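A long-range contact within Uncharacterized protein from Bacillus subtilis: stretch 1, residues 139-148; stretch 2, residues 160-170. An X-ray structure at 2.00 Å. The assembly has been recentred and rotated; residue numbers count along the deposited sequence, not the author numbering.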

# COMPACT_ATOMS: atom_id res chain seq x y z
N GLY A 139 -1.72 -9.15 -1.16
CA GLY A 139 -2.99 -8.39 -1.33
C GLY A 139 -3.01 -7.03 -0.62
O GLY A 139 -3.58 -6.02 -1.12
N ILE A 140 -2.38 -6.99 0.55
CA ILE A 140 -2.27 -5.75 1.31
C ILE A 140 -1.54 -4.72 0.49
O ILE A 140 -2.00 -3.56 0.33
N ALA A 141 -0.41 -5.13 -0.08
CA ALA A 141 0.41 -4.21 -0.89
C ALA A 141 -0.38 -3.71 -2.07
O ALA A 141 -0.39 -2.50 -2.39
N ARG A 142 -1.11 -4.63 -2.68
CA ARG A 142 -1.85 -4.26 -3.88
C ARG A 142 -2.99 -3.29 -3.55
O ARG A 142 -3.23 -2.36 -4.31
N ALA A 143 -3.64 -3.49 -2.42
CA ALA A 143 -4.77 -2.63 -2.01
C ALA A 143 -4.29 -1.20 -1.82
O ALA A 143 -4.92 -0.24 -2.27
N PHE A 144 -3.16 -1.05 -1.12
CA PHE A 144 -2.63 0.27 -0.85
C PHE A 144 -2.06 0.92 -2.11
O PHE A 144 -2.21 2.13 -2.31
N MET A 145 -1.41 0.13 -2.97
CA MET A 145 -0.96 0.66 -4.29
C MET A 145 -2.13 1.23 -5.13
O MET A 145 -2.07 2.34 -5.64
N PHE A 146 -3.20 0.45 -5.22
CA PHE A 146 -4.42 0.86 -5.93
C PHE A 146 -4.98 2.16 -5.37
O PHE A 146 -5.30 3.11 -6.13
N ALA A 147 -5.06 2.25 -4.03
CA ALA A 147 -5.55 3.48 -3.38
C ALA A 147 -4.71 4.70 -3.75
O ALA A 147 -5.23 5.82 -3.96
N GLY A 148 -3.39 4.49 -3.75
CA GLY A 148 -2.45 5.55 -4.11
C GLY A 148 -2.60 5.92 -5.58
O GLY A 148 -2.54 7.09 -5.95
N SER A 160 -11.78 4.03 0.54
CA SER A 160 -10.46 3.83 1.15
C SER A 160 -10.03 2.37 1.09
O SER A 160 -10.83 1.46 0.91
N ALA A 161 -8.73 2.15 1.19
CA ALA A 161 -8.17 0.82 1.17
C ALA A 161 -8.75 0.02 2.33
O ALA A 161 -9.14 -1.15 2.16
N TYR A 162 -8.83 0.67 3.49
CA TYR A 162 -9.29 0.01 4.73
C TYR A 162 -10.71 -0.48 4.51
O TYR A 162 -11.04 -1.63 4.79
N ALA A 163 -11.55 0.38 3.95
CA ALA A 163 -12.92 -0.02 3.64
C ALA A 163 -12.95 -1.22 2.69
O ALA A 163 -13.81 -2.12 2.81
N HIS A 164 -12.01 -1.22 1.73
CA HIS A 164 -11.96 -2.27 0.73
C HIS A 164 -11.63 -3.64 1.34
O HIS A 164 -12.10 -4.64 0.84
N PHE A 165 -10.80 -3.70 2.38
CA PHE A 165 -10.57 -4.91 3.13
C PHE A 165 -11.88 -5.51 3.64
O PHE A 165 -12.13 -6.70 3.45
N PHE A 166 -12.70 -4.70 4.31
CA PHE A 166 -13.96 -5.18 4.91
C PHE A 166 -15.01 -5.54 3.89
O PHE A 166 -15.72 -6.54 4.02
N HIS A 167 -15.10 -4.74 2.85
CA HIS A 167 -16.15 -4.91 1.87
C HIS A 167 -15.84 -6.02 0.88
O HIS A 167 -16.76 -6.66 0.41
N LYS A 168 -14.57 -6.24 0.55
CA LYS A 168 -14.23 -7.22 -0.50
C LYS A 168 -13.13 -8.22 -0.13
O LYS A 168 -13.33 -9.43 -0.24
N LEU A 169 -11.96 -7.74 0.29
CA LEU A 169 -10.79 -8.63 0.34
C LEU A 169 -10.94 -9.71 1.42
O LEU A 169 -10.62 -10.90 1.18
N LEU A 170 -11.53 -9.31 2.57
CA LEU A 170 -11.78 -10.26 3.68
C LEU A 170 -12.86 -11.29 3.39
O LEU A 170 -13.07 -12.21 4.16

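The two stretches pack as a pair of helices whose axes approach to 9.6 Å, with an angle of 129° between their N-to-C directions. No hydrogen bond joins them; together they bury 304 Å², and the side chains that meet across the contact are apolar. Stretch 2 opens with Ser160 at the N-cap position. Its CA-to-CB bond points away from stretch 1, and with chi1 in the p well its OG accepts a hydrogen bond from Ala163 N (3.1 Å), satisfying a backbone amide that has no earlier carbonyl of the helix to bind.

Ala161, in the first turn, points toward stretch 1 at the closest part of the contact, where its CA lies 5.8 Å from the CA of Ala143. Its methyl group fits among three residues: Ala161 CB is 3.4 Å from Phe144 CE1, 4.1 Å from Ala147 CB and 4.1 Å from Ala143 O. At this close approach the residues facing each other, Ala161 against Ala143 and Ala147, all have small side chains. Ala143 and Ala147, one turn apart, both direct their methyl groups toward stretch 2, whereas Phe144 starts out sideways and, with chi1 in the m well, brings the end of its ring nearer.

Tyr162 turns away in the t rotamer, and its OH is hydrogen-bonded elsewhere in the structure. Ala163 is out of reach. His164, also t, has its CA-to-CB bond toward stretch 1, but its side chain comes no nearer than 4.6 Å and makes no polar contact there.

Phe165 has the largest area covered by the opposing stretch. Its CA-to-CB bond runs sideways, yet the m rotamer carries the ring in to meet three residues. Phe165 CE1 lies 4.1 Å from Ile140 CG1, Phe165 CZ lies 4.0 Å from Ala143 CB, and Phe165 CE2 lies 3.6 Å from Phe144 CZ. The two phenylalanines form an offset edge-to-face pair, the edge of Phe165 directed toward the face of Phe144, with the ring planes inclined at 64°. Ile140, with chi1 m and chi2 t, points sideways and borders the ring one turn before Phe144.

Phe166, His167 and Lys168 are exposed and out of reach of stretch 1. Beyond them, within the wider pi-type turn of residues 165-169, Leu169 again points toward stretch 1. With chi1 m and chi2 t, it places CD1 4.0 Å from Ala143 CB and 4.4 Å from Gly139 O. Ala143 CB thus contacts both Phe165 and Leu169, linking the aromatic pair to the leucine. Leu170 then lies beyond the contact.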

# COMPACT_ATOMS: atom_id res chain seq x y z
CB ILE A 140 -1.54 -6.02 2.67
CG1 ILE A 140 -2.48 -6.73 3.66
CG2 ILE A 140 -1.09 -4.71 3.34
CD1 ILE A 140 -1.72 -7.48 4.71
CB ALA A 141 1.67 -4.89 -1.36
CB ARG A 142 -2.35 -5.50 -4.59
CG ARG A 142 -1.27 -6.29 -5.27
CD ARG A 142 -1.85 -7.52 -5.93
NE ARG A 142 -2.60 -7.12 -7.11
CZ ARG A 142 -3.65 -7.75 -7.64
NH1 ARG A 142 -4.14 -8.88 -7.13
NH2 ARG A 142 -4.21 -7.24 -8.71
CB ALA A 143 -5.40 -3.13 -0.74
CB PHE A 144 -1.65 0.22 0.30
CG PHE A 144 -2.32 -0.03 1.64
CD1 PHE A 144 -3.27 0.87 2.14
CD2 PHE A 144 -2.02 -1.13 2.37
CE1 PHE A 144 -3.94 0.61 3.34
CE2 PHE A 144 -2.68 -1.38 3.63
CZ PHE A 144 -3.60 -0.50 4.09
CB MET A 145 -0.25 -0.44 -5.07
CG MET A 145 0.17 -0.12 -6.56
SD MET A 145 0.74 -1.67 -7.39
CE MET A 145 1.53 -2.48 -5.94
CB PHE A 146 -5.46 -0.26 -5.85
CG PHE A 146 -6.69 0.01 -6.68
CD1 PHE A 146 -6.74 -0.36 -8.02
CD2 PHE A 146 -7.80 0.63 -6.11
CE1 PHE A 146 -7.89 -0.11 -8.80
CE2 PHE A 146 -8.95 0.88 -6.89
CZ PHE A 146 -8.99 0.51 -8.22
CB ALA A 147 -5.59 3.29 -1.84
CB SER A 160 -10.48 4.33 2.61
OG SER A 160 -11.14 3.41 3.51
CB ALA A 161 -6.61 0.87 1.26
CB TYR A 162 -9.24 0.95 5.91
CG TYR A 162 -9.45 0.25 7.26
CD1 TYR A 162 -8.48 -0.56 7.80
CD2 TYR A 162 -10.63 0.42 7.98
CE1 TYR A 162 -8.63 -1.17 9.06
CE2 TYR A 162 -10.82 -0.22 9.21
CZ TYR A 162 -9.80 -0.99 9.76
OH TYR A 162 -10.00 -1.63 10.99
CB ALA A 163 -13.74 1.18 3.07
CB HIS A 164 -10.96 -1.88 -0.36
CG HIS A 164 -10.88 -2.84 -1.50
ND1 HIS A 164 -11.92 -3.04 -2.38
CD2 HIS A 164 -9.83 -3.56 -1.97
CE1 HIS A 164 -11.53 -3.90 -3.32
NE2 HIS A 164 -10.28 -4.23 -3.09
CB PHE A 165 -9.65 -4.70 4.34
CG PHE A 165 -8.19 -4.40 3.96
CD1 PHE A 165 -7.47 -5.30 3.25
CD2 PHE A 165 -7.59 -3.21 4.29
CE1 PHE A 165 -6.12 -4.98 2.85
CE2 PHE A 165 -6.27 -2.91 3.90
CZ PHE A 165 -5.55 -3.78 3.20
CB PHE A 166 -14.51 -4.17 5.94
CG PHE A 166 -13.69 -4.16 7.19
CD1 PHE A 166 -12.50 -3.46 7.24
CD2 PHE A 166 -14.05 -4.95 8.29
CE1 PHE A 166 -11.69 -3.52 8.39
CE2 PHE A 166 -13.27 -4.97 9.44
CZ PHE A 166 -12.08 -4.27 9.48
CB HIS A 167 -16.40 -3.59 1.15
CG HIS A 167 -17.02 -2.55 2.03
ND1 HIS A 167 -18.19 -2.78 2.73
CD2 HIS A 167 -16.67 -1.27 2.28
CE1 HIS A 167 -18.52 -1.69 3.40
NE2 HIS A 167 -17.61 -0.76 3.14
CB LYS A 168 -13.84 -6.48 -1.78
CG LYS A 168 -13.78 -7.39 -3.01
CD LYS A 168 -12.75 -6.96 -4.08
CE LYS A 168 -12.71 -7.95 -5.28
NZ LYS A 168 -11.31 -8.41 -5.67
CB LEU A 169 -9.52 -7.82 0.55
CG LEU A 169 -9.25 -6.81 -0.57
CD1 LEU A 169 -7.94 -6.15 -0.28
CD2 LEU A 169 -9.20 -7.50 -1.93
CB LEU A 170 -12.03 -9.51 5.04
CG LEU A 170 -10.80 -8.78 5.56
CD1 LEU A 170 -11.10 -7.84 6.81
CD2 LEU A 170 -9.65 -9.78 5.88